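Local atomic coordinates of xylan esterase 1 (Thermoanaerobacterium sp. 'JW/SL YS485', PDB entry 3FCY), a protein that probably hydrolyses acetyl esters of xylan, as an alpha/beta hydrolase of carbohydrate esterase family CE7. Residues G42-P47 with E269-L274; D51-R56 with D171-L176; G162-G167 with N248-I253; F233-K238 with Y276-N281. All coordinates share one frame; numbering follows the deposited sequence.

Interaction 1 (G42-P47 with E269-L274)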
loop_
_atom_site.group_PDB
_atom_site.type_symbol
_atom_site.label_atom_id
_atom_site.label_comp_id
_atom_site.label_asym_id
_atom_site.label_seq_id
_atom_site.Cartn_x
_atom_site.Cartn_y
_atom_site.Cartn_z
ATOM N N GLY A 42 32.967 -0.189 3.099
ATOM C CA GLY A 42 32.356 -1.508 3.068
ATOM C C GLY A 42 32.274 -2.249 4.385
ATOM O O GLY A 42 32.974 -1.920 5.348
ATOM N N THR A 43 31.417 -3.265 4.418
ATOM C CA THR A 43 31.216 -4.070 5.618
ATOM C C THR A 43 31.324 -5.565 5.341
ATOM O O THR A 43 31.825 -6.318 6.175
ATOM C CB THR A 43 29.826 -3.797 6.247
ATOM O OG1 THR A 43 29.686 -2.395 6.515
ATOM C CG2 THR A 43 29.664 -4.575 7.551
ATOM N N ASN A 44 30.853 -6.001 4.177
ATOM C CA ASN A 44 30.900 -7.421 3.845
ATOM C C ASN A 44 32.341 -7.923 3.833
ATOM O O ASN A 44 33.222 -7.286 3.259
ATOM C CB ASN A 44 30.262 -7.685 2.480
ATOM C CG ASN A 44 29.792 -9.117 2.334
ATOM O OD1 ASN A 44 28.710 -9.473 2.802
ATOM N ND2 ASN A 44 30.612 -9.953 1.706
ATOM N N PRO A 45 32.597 -9.077 4.468
ATOM C CA PRO A 45 33.952 -9.632 4.507
ATOM C C PRO A 45 34.485 -10.004 3.126
ATOM O O PRO A 45 33.738 -10.047 2.146
ATOM C CB PRO A 45 33.801 -10.860 5.404
ATOM C CG PRO A 45 32.648 -10.496 6.297
ATOM C CD PRO A 45 31.689 -9.857 5.326
ATOM N N CYS A 46 35.787 -10.259 3.063
ATOM C CA CYS A 46 36.450 -10.655 1.829
ATOM C C CYS A 46 37.244 -11.915 2.150
ATOM O O CYS A 46 38.121 -11.898 3.011
ATOM C CB CYS A 46 37.398 -9.556 1.349
ATOM S SG CYS A 46 38.207 -9.925 -0.227
ATOM N N PRO A 47 36.939 -13.032 1.470
ATOM C CA PRO A 47 37.663 -14.279 1.732
ATOM C C PRO A 47 39.177 -14.079 1.688
ATOM O O PRO A 47 39.683 -13.270 0.909
ATOM C CB PRO A 47 37.173 -15.201 0.620
ATOM C CG PRO A 47 35.775 -14.715 0.377
ATOM C CD PRO A 47 35.949 -13.214 0.395
ATOM N N GLU A 269 30.146 -17.058 7.942
ATOM C CA GLU A 269 30.546 -17.928 6.842
ATOM C C GLU A 269 29.733 -17.619 5.587
ATOM O O GLU A 269 30.246 -17.678 4.472
ATOM C CB GLU A 269 30.343 -19.396 7.208
ATOM C CG GLU A 269 31.080 -19.856 8.450
ATOM C CD GLU A 269 30.966 -21.355 8.650
ATOM O OE1 GLU A 269 29.837 -21.883 8.535
ATOM O OE2 GLU A 269 32.001 -22.005 8.921
ATOM N N VAL A 270 28.456 -17.304 5.777
ATOM C CA VAL A 270 27.584 -16.990 4.654
ATOM C C VAL A 270 28.036 -15.711 3.954
ATOM O O VAL A 270 28.249 -15.702 2.740
ATOM C CB VAL A 270 26.116 -16.831 5.118
ATOM C CG1 VAL A 270 25.250 -16.328 3.969
ATOM C CG2 VAL A 270 25.591 -18.171 5.613
ATOM N N PHE A 271 28.192 -14.635 4.719
ATOM C CA PHE A 271 28.612 -13.374 4.129
ATOM C C PHE A 271 30.045 -13.398 3.609
ATOM O O PHE A 271 30.369 -12.690 2.662
ATOM C CB PHE A 271 28.410 -12.227 5.118
ATOM C CG PHE A 271 26.975 -11.805 5.256
ATOM C CD1 PHE A 271 26.264 -12.058 6.427
ATOM C CD2 PHE A 271 26.321 -11.181 4.198
ATOM C CE1 PHE A 271 24.921 -11.696 6.538
ATOM C CE2 PHE A 271 24.978 -10.816 4.299
ATOM C CZ PHE A 271 24.277 -11.074 5.471
ATOM N N THR A 272 30.901 -14.215 4.218
ATOM C CA THR A 272 32.283 -14.314 3.758
ATOM C C THR A 272 32.274 -14.984 2.391
ATOM O O THR A 272 32.985 -14.567 1.477
ATOM C CB THR A 272 33.153 -15.155 4.725
ATOM O OG1 THR A 272 33.252 -14.480 5.987
ATOM C CG2 THR A 272 34.549 -15.358 4.153
ATOM N N LYS A 273 31.462 -16.026 2.254
ATOM C CA LYS A 273 31.358 -16.737 0.989
ATOM C C LYS A 273 30.788 -15.806 -0.082
ATOM O O LYS A 273 31.226 -15.830 -1.237
ATOM C CB LYS A 273 30.478 -17.971 1.151
ATOM C CG LYS A 273 30.574 -18.941 -0.005
ATOM C CD LYS A 273 29.966 -20.278 0.374
ATOM C CE LYS A 273 30.093 -21.291 -0.751
ATOM N NZ LYS A 273 29.533 -22.606 -0.333
ATOM N N LEU A 274 29.814 -14.984 0.303
ATOM C CA LEU A 274 29.224 -14.029 -0.636
ATOM C C LEU A 274 30.293 -13.000 -1.013
ATOM O O LEU A 274 30.168 -12.281 -2.005
ATOM C CB LEU A 274 28.019 -13.322 -0.005
ATOM C CG LEU A 274 26.744 -14.158 0.184
ATOM C CD1 LEU A 274 25.701 -13.343 0.933
ATOM C CD2 LEU A 274 26.208 -14.598 -1.171
#
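With CG anti to the backbone N (chi1 -157°), Asn44 sends its amide across to Phe271, whose own CG lies anti to the carbonyl carbon and leads the ring away from the loop. Asn44 ND2 donates to the backbone O of Phe271 at 2.9 Å, in a bond bent to 140° at the hydrogen and tilted out of both the amide and the carbonyl plane. The same nitrogen makes a weak bond to Pro45 O. On the other branch, Asn44 OD1, which accepts chiefly from the backbone N of Lys238, comes within 3.3 Å of Phe271 CD2. Beyond the amide, Pro45 CB meets Thr272 OG1 at 3.7 Å, a hydroxyl that is bonded to Asn268 O. Pro47 runs alongside Thr272 in the opposite sense, its CG 3.0 Å from Thr272 O. Chemically, one buried amide uses both ends, donating to helix 267-274 and accepting from helix 237-242, while the two prolines pack against the helix beside it, chiefly at Thr272.

Interaction 2 (D51-R56 with D171-L176)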
loop_
_atom_site.group_PDB
_atom_site.type_symbol
_atom_site.label_atom_id
_atom_site.label_comp_id
_atom_site.label_asym_id
_atom_site.label_seq_id
_atom_site.Cartn_x
_atom_site.Cartn_y
_atom_site.Cartn_z
ATOM N N ASP A 51 41.941 -13.689 -3.934
ATOM C CA ASP A 51 42.792 -13.610 -5.115
ATOM C C ASP A 51 43.014 -14.968 -5.762
ATOM O O ASP A 51 42.912 -15.100 -6.981
ATOM C CB ASP A 51 44.134 -12.963 -4.751
ATOM C CG ASP A 51 44.008 -11.469 -4.501
ATOM O OD1 ASP A 51 44.919 -10.886 -3.874
ATOM O OD2 ASP A 51 42.999 -10.874 -4.942
ATOM N N GLU A 52 43.317 -15.979 -4.953
ATOM C CA GLU A 52 43.539 -17.316 -5.490
ATOM C C GLU A 52 42.264 -17.826 -6.154
ATOM O O GLU A 52 42.303 -18.417 -7.233
ATOM C CB GLU A 52 43.952 -18.285 -4.380
ATOM C CG GLU A 52 45.231 -17.903 -3.654
ATOM C CD GLU A 52 44.977 -17.121 -2.378
ATOM O OE1 GLU A 52 44.425 -15.998 -2.452
ATOM O OE2 GLU A 52 45.332 -17.638 -1.295
ATOM N N TYR A 53 41.134 -17.592 -5.494
ATOM C CA TYR A 53 39.829 -18.014 -6.001
ATOM C C TYR A 53 39.609 -17.497 -7.415
ATOM O O TYR A 53 39.270 -18.258 -8.325
ATOM C CB TYR A 53 38.728 -17.478 -5.084
ATOM C CG TYR A 53 37.312 -17.718 -5.569
ATOM C CD1 TYR A 53 36.648 -18.916 -5.289
ATOM C CD2 TYR A 53 36.618 -16.725 -6.260
ATOM C CE1 TYR A 53 35.315 -19.111 -5.681
ATOM C CE2 TYR A 53 35.288 -16.911 -6.659
ATOM C CZ TYR A 53 34.644 -18.100 -6.363
ATOM O OH TYR A 53 33.325 -18.267 -6.718
ATOM N N TRP A 54 39.808 -16.196 -7.597
ATOM C CA TRP A 54 39.615 -15.577 -8.900
ATOM C C TRP A 54 40.685 -15.895 -9.939
ATOM O O TRP A 54 40.380 -15.970 -11.132
ATOM C CB TRP A 54 39.438 -14.064 -8.740
ATOM C CG TRP A 54 38.049 -13.738 -8.321
ATOM C CD1 TRP A 54 37.636 -13.300 -7.096
ATOM C CD2 TRP A 54 36.864 -13.919 -9.106
ATOM N NE1 TRP A 54 36.261 -13.200 -7.069
ATOM C CE2 TRP A 54 35.764 -13.575 -8.290
ATOM C CE3 TRP A 54 36.627 -14.346 -10.421
ATOM C CZ2 TRP A 54 34.441 -13.643 -8.747
ATOM C CZ3 TRP A 54 35.307 -14.416 -10.876
ATOM C CH2 TRP A 54 34.233 -14.064 -10.037
ATOM N N ASN A 55 41.931 -16.085 -9.508
ATOM C CA ASN A 55 42.977 -16.433 -10.467
ATOM C C ASN A 55 42.644 -17.808 -11.031
ATOM O O ASN A 55 42.878 -18.090 -12.204
ATOM C CB ASN A 55 44.354 -16.463 -9.802
ATOM C CG ASN A 55 44.853 -15.081 -9.447
ATOM O OD1 ASN A 55 44.591 -14.115 -10.167
ATOM N ND2 ASN A 55 45.586 -14.977 -8.342
ATOM N N ARG A 56 42.083 -18.656 -10.175
ATOM C CA ARG A 56 41.681 -20.005 -10.554
ATOM C C ARG A 56 40.527 -19.922 -11.556
ATOM O O ARG A 56 40.525 -20.610 -12.580
ATOM C CB ARG A 56 41.228 -20.762 -9.307
ATOM C CG ARG A 56 40.764 -22.191 -9.528
ATOM C CD ARG A 56 40.036 -22.669 -8.279
ATOM N NE ARG A 56 40.786 -22.314 -7.077
ATOM C CZ ARG A 56 40.233 -22.018 -5.907
ATOM N NH1 ARG A 56 38.915 -22.032 -5.771
ATOM N NH2 ARG A 56 40.999 -21.687 -4.877
ATOM N N ASP A 171 29.993 -25.862 -3.615
ATOM C CA ASP A 171 31.368 -25.378 -3.518
ATOM C C ASP A 171 31.434 -23.944 -4.044
ATOM O O ASP A 171 30.740 -23.602 -5.003
ATOM C CB ASP A 171 32.317 -26.253 -4.335
ATOM C CG ASP A 171 33.767 -25.838 -4.167
ATOM O OD1 ASP A 171 34.333 -26.081 -3.079
ATOM O OD2 ASP A 171 34.340 -25.255 -5.112
ATOM N N ALA A 172 32.263 -23.111 -3.423
ATOM C CA ALA A 172 32.391 -21.714 -3.840
ATOM C C ALA A 172 32.639 -21.554 -5.341
ATOM O O ALA A 172 32.148 -20.604 -5.959
ATOM C CB ALA A 172 33.506 -21.031 -3.054
ATOM N N ASP A 173 33.392 -22.481 -5.928
ATOM C CA ASP A 173 33.696 -22.410 -7.357
ATOM C C ASP A 173 32.482 -22.703 -8.243
ATOM O O ASP A 173 32.572 -22.612 -9.466
ATOM C CB ASP A 173 34.828 -23.384 -7.718
ATOM C CG ASP A 173 36.169 -23.000 -7.096
ATOM O OD1 ASP A 173 37.165 -23.704 -7.367
ATOM O OD2 ASP A 173 36.237 -22.007 -6.341
ATOM N N ASN A 174 31.352 -23.056 -7.633
ATOM C CA ASN A 174 30.139 -23.360 -8.396
ATOM C C ASN A 174 29.063 -22.286 -8.248
ATOM O O ASN A 174 27.915 -22.475 -8.667
ATOM C CB ASN A 174 29.565 -24.719 -7.978
ATOM C CG ASN A 174 30.542 -25.861 -8.205
ATOM O OD1 ASN A 174 31.191 -25.942 -9.252
ATOM N ND2 ASN A 174 30.642 -26.759 -7.228
ATOM N N MET A 175 29.431 -21.158 -7.649
ATOM C CA MET A 175 28.482 -20.064 -7.469
ATOM C C MET A 175 28.186 -19.465 -8.840
ATOM O O MET A 175 29.100 -19.114 -9.583
ATOM C CB MET A 175 29.070 -19.031 -6.511
ATOM C CG MET A 175 29.169 -19.569 -5.088
ATOM S SD MET A 175 30.060 -18.506 -3.957
ATOM C CE MET A 175 28.825 -17.255 -3.619
ATOM N N LEU A 176 26.903 -19.364 -9.178
ATOM C CA LEU A 176 26.497 -18.861 -10.485
ATOM C C LEU A 176 27.024 -17.483 -10.888
ATOM O O LEU A 176 27.407 -17.295 -12.037
ATOM C CB LEU A 176 24.969 -18.882 -10.616
ATOM C CG LEU A 176 24.424 -18.440 -11.976
ATOM C CD1 LEU A 176 25.025 -19.301 -13.082
ATOM C CD2 LEU A 176 22.899 -18.542 -11.988
HETATM O O HOH W 1 37.142 -20.058 -8.530
#
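Tyr53 and Arg56, one turn apart on helix 50-62, reach for successive residues of the loop, Ala172 and Asp173. The hydroxyl Tyr53 OH donates to Ala172 O at 2.7 Å, coming from above the carbonyl plane. Met175 N reaches the same oxygen from the opposite face, at 3.2 Å, which gives Ala172 O two donors. The Tyr53 ring also lies against the loop, with CE1 3.7 Å from Ala172 CB. Arg56, whose chain bends at chi3 (-46°), brings NH1 between the two carboxylate oxygens of Asp173, 2.7 Å from OD2 and 2.9 Å from OD1. Both bonds are weak, that to OD2 bent to 118° at the hydrogen, and the guanidinium and carboxylate planes stand 40° apart; the pair is nevertheless a salt bridge on the exposed flank. A water donates to the backbone O of Tyr53 at 2.8 Å and, weakly, to Asp173 OD2, tying helix and loop a third way. Within the loop, Asp171 OD2 accepts from Asp173 N at 3.0 Å, from above its carboxylate plane. Outside the two segments, the ring of Tyr276 stacks on that of Tyr53. The Asx turn at Asp171 leads through a short 3-10 turn to Met175, the N-cap of helix 176-192, and that helix belongs to the crossover between the parallel strands 136-140 and 202-207 of the alpha/beta-hydrolase fold.

Interaction 3 (G162-G167 with N248-I253)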
loop_
_atom_site.group_PDB
_atom_site.type_symbol
_atom_site.label_atom_id
_atom_site.label_comp_id
_atom_site.label_asym_id
_atom_site.label_seq_id
_atom_site.Cartn_x
_atom_site.Cartn_y
_atom_site.Cartn_z
ATOM N N GLY A 162 16.408 -16.238 -7.109
ATOM C CA GLY A 162 17.675 -15.555 -6.917
ATOM C C GLY A 162 18.947 -16.213 -7.408
ATOM O O GLY A 162 19.197 -17.394 -7.157
ATOM N N HIS A 163 19.768 -15.427 -8.100
ATOM C CA HIS A 163 21.039 -15.914 -8.615
ATOM C C HIS A 163 22.195 -15.613 -7.659
ATOM O O HIS A 163 23.260 -16.220 -7.758
ATOM C CB HIS A 163 21.322 -15.298 -9.988
ATOM C CG HIS A 163 20.623 -15.993 -11.114
ATOM N ND1 HIS A 163 20.629 -15.508 -12.405
ATOM C CD2 HIS A 163 19.924 -17.154 -11.152
ATOM C CE1 HIS A 163 19.967 -16.341 -13.189
ATOM N NE2 HIS A 163 19.529 -17.348 -12.453
ATOM N N ILE A 164 21.988 -14.675 -6.737
ATOM C CA ILE A 164 23.031 -14.331 -5.772
ATOM C C ILE A 164 23.333 -15.517 -4.856
ATOM O O ILE A 164 24.496 -15.815 -4.581
ATOM C CB ILE A 164 22.620 -13.133 -4.895
ATOM C CG1 ILE A 164 22.466 -11.882 -5.763
ATOM C CG2 ILE A 164 23.658 -12.907 -3.793
ATOM C CD1 ILE A 164 22.036 -10.651 -4.992
ATOM N N ILE A 165 22.282 -16.185 -4.378
ATOM C CA ILE A 165 22.451 -17.335 -3.496
ATOM C C ILE A 165 22.494 -18.650 -4.266
ATOM O O ILE A 165 22.572 -19.716 -3.666
ATOM C CB ILE A 165 21.313 -17.430 -2.445
ATOM C CG1 ILE A 165 19.962 -17.610 -3.145
ATOM C CG2 ILE A 165 21.299 -16.181 -1.572
ATOM C CD1 ILE A 165 18.823 -17.921 -2.188
ATOM N N ARG A 166 22.435 -18.577 -5.593
ATOM C CA ARG A 166 22.473 -19.778 -6.424
ATOM C C ARG A 166 23.866 -20.418 -6.331
ATOM O O ARG A 166 24.858 -19.826 -6.753
ATOM C CB ARG A 166 22.144 -19.423 -7.883
ATOM C CG ARG A 166 21.910 -20.622 -8.808
ATOM C CD ARG A 166 20.731 -21.491 -8.340
ATOM N NE ARG A 166 19.493 -20.721 -8.231
ATOM C CZ ARG A 166 18.693 -20.410 -9.248
ATOM N NH1 ARG A 166 18.981 -20.808 -10.482
ATOM N NH2 ARG A 166 17.609 -19.672 -9.034
ATOM N N GLY A 167 23.926 -21.622 -5.767
ATOM C CA GLY A 167 25.193 -22.311 -5.606
ATOM C C GLY A 167 25.885 -21.934 -4.305
ATOM O O GLY A 167 27.032 -22.322 -4.058
ATOM N N ASN A 248 13.439 -6.462 -1.630
ATOM C CA ASN A 248 13.387 -6.020 -3.016
ATOM C C ASN A 248 14.385 -6.868 -3.805
ATOM O O ASN A 248 14.289 -8.095 -3.802
ATOM C CB ASN A 248 13.744 -4.530 -3.117
ATOM C CG ASN A 248 12.783 -3.645 -2.333
ATOM O OD1 ASN A 248 11.570 -3.700 -2.537
ATOM N ND2 ASN A 248 13.326 -2.825 -1.435
ATOM N N ALA A 249 15.352 -6.227 -4.455
ATOM C CA ALA A 249 16.344 -6.960 -5.244
ATOM C C ALA A 249 17.210 -7.901 -4.404
ATOM O O ALA A 249 17.666 -8.935 -4.894
ATOM C CB ALA A 249 17.231 -5.979 -6.011
ATOM N N TYR A 250 17.428 -7.546 -3.142
ATOM C CA TYR A 250 18.245 -8.356 -2.240
ATOM C C TYR A 250 17.429 -9.266 -1.315
ATOM O O TYR A 250 17.960 -9.808 -0.341
ATOM C CB TYR A 250 19.128 -7.443 -1.386
ATOM C CG TYR A 250 20.322 -6.851 -2.112
ATOM C CD1 TYR A 250 21.382 -7.660 -2.529
ATOM C CD2 TYR A 250 20.414 -5.475 -2.337
ATOM C CE1 TYR A 250 22.510 -7.114 -3.151
ATOM C CE2 TYR A 250 21.541 -4.915 -2.961
ATOM C CZ TYR A 250 22.583 -5.744 -3.362
ATOM O OH TYR A 250 23.698 -5.203 -3.968
ATOM N N GLN A 251 16.148 -9.439 -1.622
ATOM C CA GLN A 251 15.262 -10.274 -0.806
ATOM C C GLN A 251 15.772 -11.700 -0.573
ATOM O O GLN A 251 15.580 -12.268 0.504
ATOM C CB GLN A 251 13.874 -10.344 -1.456
ATOM C CG GLN A 251 12.873 -11.239 -0.725
ATOM C CD GLN A 251 12.543 -10.736 0.667
ATOM O OE1 GLN A 251 12.172 -9.578 0.847
ATOM N NE2 GLN A 251 12.669 -11.606 1.658
ATOM N N GLU A 252 16.418 -12.273 -1.583
ATOM C CA GLU A 252 16.917 -13.640 -1.489
ATOM C C GLU A 252 17.904 -13.878 -0.349
ATOM O O GLU A 252 18.002 -14.993 0.162
ATOM C CB GLU A 252 17.533 -14.059 -2.822
ATOM C CG GLU A 252 18.796 -13.308 -3.212
ATOM C CD GLU A 252 19.102 -13.455 -4.685
ATOM O OE1 GLU A 252 18.479 -12.735 -5.495
ATOM O OE2 GLU A 252 19.950 -14.299 -5.038
ATOM N N ILE A 253 18.630 -12.845 0.059
ATOM C CA ILE A 253 19.571 -13.003 1.163
ATOM C C ILE A 253 18.771 -13.269 2.437
ATOM O O ILE A 253 19.162 -14.086 3.270
ATOM C CB ILE A 253 20.434 -11.748 1.353
ATOM C CG1 ILE A 253 21.393 -11.606 0.169
ATOM C CG2 ILE A 253 21.196 -11.833 2.669
ATOM C CD1 ILE A 253 22.169 -10.314 0.166
#
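The carboxylate of Glu252 pushes into the backbone of 162-167, and OE2 does most of the touching. Ile165 N donates to Glu252 OE2 at 3.1 Å (150° at the hydrogen), nearly along the C-O bond, while Ile164 N gives the same oxygen a shorter but weak, strongly bent bond of 2.7 Å. Glu252 OE1 lies 3.3 Å from Gly162 CA, so close a pass that a side chain at that glycine would run into the carboxylate. To get there, Glu252 places CG between its backbone N and carbonyl carbon (chi1 67°) and then extends. Two isoleucines pack against it: Ile164 crosses it at about a right angle and sets CD1 3.9 Å from Tyr250 CD1, and Ile165 CD1 rests 3.8 Å from Glu252 O. Further out, Tyr250 OH takes up the backbone N atoms of Leu234 and Ser235, and Glu252 OE1 is bonded to Tyr117 OH, which also bonds His163 N. Were Glu252 replaced by an alanine, the amides of Ile164 and Ile165 would probably lose their shared acceptor and the Tyr117 hydroxyl one of its partners. Outermost, His163 and Arg166 bond to Thr159 of the second subunit. A buried carboxylate thus ties an intersubunit loop to Tyr117, a residue predicted to bind substrate, beside the probable catalytic site of this alpha/beta hydrolase.

Interaction 4 (F233-K238 with Y276-N281)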
loop_
_atom_site.group_PDB
_atom_site.type_symbol
_atom_site.label_atom_id
_atom_site.label_comp_id
_atom_site.label_asym_id
_atom_site.label_seq_id
_atom_site.Cartn_x
_atom_site.Cartn_y
_atom_site.Cartn_z
ATOM N N PHE A 233 24.565 -2.954 -8.275
ATOM C CA PHE A 233 23.947 -4.002 -7.470
ATOM C C PHE A 233 25.088 -5.005 -7.255
ATOM O O PHE A 233 26.109 -4.921 -7.939
ATOM C CB PHE A 233 22.815 -4.623 -8.302
ATOM C CG PHE A 233 22.076 -5.754 -7.633
ATOM C CD1 PHE A 233 21.436 -5.574 -6.412
ATOM C CD2 PHE A 233 21.943 -6.983 -8.283
ATOM C CE1 PHE A 233 20.666 -6.596 -5.852
ATOM C CE2 PHE A 233 21.178 -8.008 -7.734
ATOM C CZ PHE A 233 20.538 -7.812 -6.514
ATOM N N LEU A 234 24.927 -5.929 -6.309
ATOM C CA LEU A 234 25.942 -6.952 -6.024
ATOM C C LEU A 234 27.157 -6.422 -5.268
ATOM O O LEU A 234 28.287 -6.867 -5.494
ATOM C CB LEU A 234 26.420 -7.610 -7.325
ATOM C CG LEU A 234 25.358 -8.237 -8.235
ATOM C CD1 LEU A 234 26.037 -8.748 -9.500
ATOM C CD2 LEU A 234 24.632 -9.371 -7.509
ATOM N N SER A 235 26.927 -5.491 -4.353
ATOM C CA SER A 235 28.022 -4.912 -3.595
ATOM C C SER A 235 27.753 -4.780 -2.103
ATOM O O SER A 235 26.682 -4.330 -1.696
ATOM C CB SER A 235 28.356 -3.528 -4.160
ATOM O OG SER A 235 29.291 -2.840 -3.342
ATOM N N ASP A 236 28.724 -5.193 -1.290
ATOM C CA ASP A 236 28.619 -5.032 0.156
ATOM C C ASP A 236 27.345 -5.662 0.736
ATOM O O ASP A 236 26.588 -5.008 1.448
ATOM C CB ASP A 236 28.657 -3.528 0.441
ATOM C CG ASP A 236 29.151 -3.191 1.828
ATOM O OD1 ASP A 236 29.686 -4.073 2.529
ATOM O OD2 ASP A 236 29.008 -2.014 2.207
ATOM N N TYR A 237 27.128 -6.938 0.434
ATOM C CA TYR A 237 25.943 -7.666 0.897
ATOM C C TYR A 237 25.586 -7.466 2.370
ATOM O O TYR A 237 24.459 -7.095 2.686
ATOM C CB TYR A 237 26.111 -9.159 0.596
ATOM C CG TYR A 237 26.295 -9.449 -0.880
ATOM C CD1 TYR A 237 25.262 -9.226 -1.795
ATOM C CD2 TYR A 237 27.512 -9.922 -1.367
ATOM C CE1 TYR A 237 25.442 -9.465 -3.159
ATOM C CE2 TYR A 237 27.702 -10.166 -2.724
ATOM C CZ TYR A 237 26.668 -9.935 -3.612
ATOM O OH TYR A 237 26.874 -10.173 -4.948
ATOM N N LYS A 238 26.542 -7.707 3.264
ATOM C CA LYS A 238 26.314 -7.560 4.704
ATOM C C LYS A 238 25.729 -6.196 5.082
ATOM O O LYS A 238 24.864 -6.101 5.961
ATOM C CB LYS A 238 27.629 -7.789 5.459
ATOM C CG LYS A 238 27.553 -7.653 6.989
ATOM C CD LYS A 238 26.863 -8.840 7.645
ATOM C CE LYS A 238 27.189 -8.939 9.141
ATOM N NZ LYS A 238 26.779 -7.743 9.938
ATOM N N TYR A 276 33.038 -13.536 -2.251
ATOM C CA TYR A 276 33.648 -13.914 -3.521
ATOM C C TYR A 276 33.011 -13.195 -4.701
ATOM O O TYR A 276 33.665 -12.964 -5.723
ATOM C CB TYR A 276 33.531 -15.421 -3.754
ATOM C CG TYR A 276 34.448 -16.260 -2.900
ATOM C CD1 TYR A 276 35.838 -16.133 -2.997
ATOM C CD2 TYR A 276 33.933 -17.199 -2.014
ATOM C CE1 TYR A 276 36.689 -16.932 -2.229
ATOM C CE2 TYR A 276 34.771 -17.997 -1.242
ATOM C CZ TYR A 276 36.146 -17.860 -1.355
ATOM O OH TYR A 276 36.967 -18.655 -0.589
ATOM N N ILE A 277 31.732 -12.853 -4.566
ATOM C CA ILE A 277 31.027 -12.176 -5.646
ATOM C C ILE A 277 30.563 -10.779 -5.260
ATOM O O ILE A 277 29.567 -10.273 -5.781
ATOM C CB ILE A 277 29.817 -13.014 -6.134
ATOM C CG1 ILE A 277 28.848 -13.278 -4.977
ATOM C CG2 ILE A 277 30.314 -14.335 -6.718
ATOM C CD1 ILE A 277 27.586 -14.013 -5.395
ATOM N N ASP A 278 31.299 -10.167 -4.336
ATOM C CA ASP A 278 31.019 -8.815 -3.868
ATOM C C ASP A 278 31.907 -7.911 -4.720
ATOM O O ASP A 278 33.128 -7.885 -4.526
ATOM C CB ASP A 278 31.412 -8.689 -2.390
ATOM C CG ASP A 278 31.101 -7.320 -1.811
ATOM O OD1 ASP A 278 30.922 -6.366 -2.592
ATOM O OD2 ASP A 278 31.050 -7.197 -0.568
ATOM N N VAL A 279 31.313 -7.179 -5.662
ATOM C CA VAL A 279 32.098 -6.311 -6.539
ATOM C C VAL A 279 32.990 -5.303 -5.822
ATOM O O VAL A 279 33.994 -4.855 -6.383
ATOM C CB VAL A 279 31.209 -5.543 -7.554
ATOM C CG1 VAL A 279 30.528 -6.530 -8.486
ATOM C CG2 VAL A 279 30.188 -4.677 -6.827
ATOM N N LYS A 280 32.646 -4.945 -4.588
ATOM C CA LYS A 280 33.477 -3.994 -3.865
ATOM C C LYS A 280 34.839 -4.633 -3.597
ATOM O O LYS A 280 35.820 -3.929 -3.360
ATOM C CB LYS A 280 32.824 -3.581 -2.540
ATOM C CG LYS A 280 33.273 -4.396 -1.339
ATOM C CD LYS A 280 32.618 -3.913 -0.060
ATOM C CE LYS A 280 33.216 -4.612 1.148
ATOM N NZ LYS A 280 33.216 -6.093 0.990
ATOM N N ASN A 281 34.900 -5.965 -3.635
ATOM C CA ASN A 281 36.159 -6.671 -3.396
ATOM C C ASN A 281 36.990 -6.778 -4.675
ATOM O O ASN A 281 38.220 -6.820 -4.625
ATOM C CB ASN A 281 35.912 -8.077 -2.833
ATOM C CG ASN A 281 35.367 -8.061 -1.408
ATOM O OD1 ASN A 281 35.629 -7.139 -0.638
ATOM N ND2 ASN A 281 34.620 -9.099 -1.049
#
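Ser235 CB and Val279 CG2 press together at 3.4 Å, tighter than usual for carbons, in the compact half of this contact. Beside them, Val279 N donates to Leu234 O at 3.0 Å, and Tyr237 OH donates to Ile277 O at 2.8 Å from above the carbonyl plane. Asp278, its CG anti to the backbone N (chi1 -178°), directs OD1 at two amides: Asp236 N at 2.8 Å, almost straight (173°), and Lys280 N at 3.0 Å, from opposite faces of the carboxylate. The second of these is the N-cap bond of helix 279-282. Looser, though still buried rather than in solvent, is the Asp236 and Lys280 side, where Asp236 OD1 and Lys280 NZ stay 4.3 Å apart, beyond a salt bridge. Lys280 NZ instead pairs with Asp278 OD2 at 2.9 Å and bonds to Asn44 O, while Asp236 OD1 accepts from the backbone N atoms of Thr43 and Asn44, and OD2 bonds to Tyr40 OH. Shortening Asp278 to an alanine is likely to strip Asp236 N of its acceptor, the helix start of its side-chain cap and the Lys280 ammonium of its ion-pair mate. The buried ammonium is likely to be stabilised by this carboxylate, which also accepts from two backbone amides and so probably joins charge compensation to the start of the helix.

From the N terminus, interaction 1 opens at 42-47 and interaction 2 at 51-56. Interaction 3 opens at 162-167 before interaction 2 closes at 171-176, so these two cross. Next, 233-238 opens interaction 4, then 248-253 closes interaction 3, 269-274 closes interaction 1 and 276-281 closes interaction 4, which therefore crosses both. Interactions 2 and 3 lie wholly within the span of interaction 1, whereas 2 and 4 follow in series. They tie the loop 42-47 to helix 267-274, helix 50-62 and helix 251-260 to the loop before helix 176-192, and the start of helix 237-242 to that of helix 279-282. Trp54 NE1, bonded to Tyr276 O, joins interactions 2 and 4.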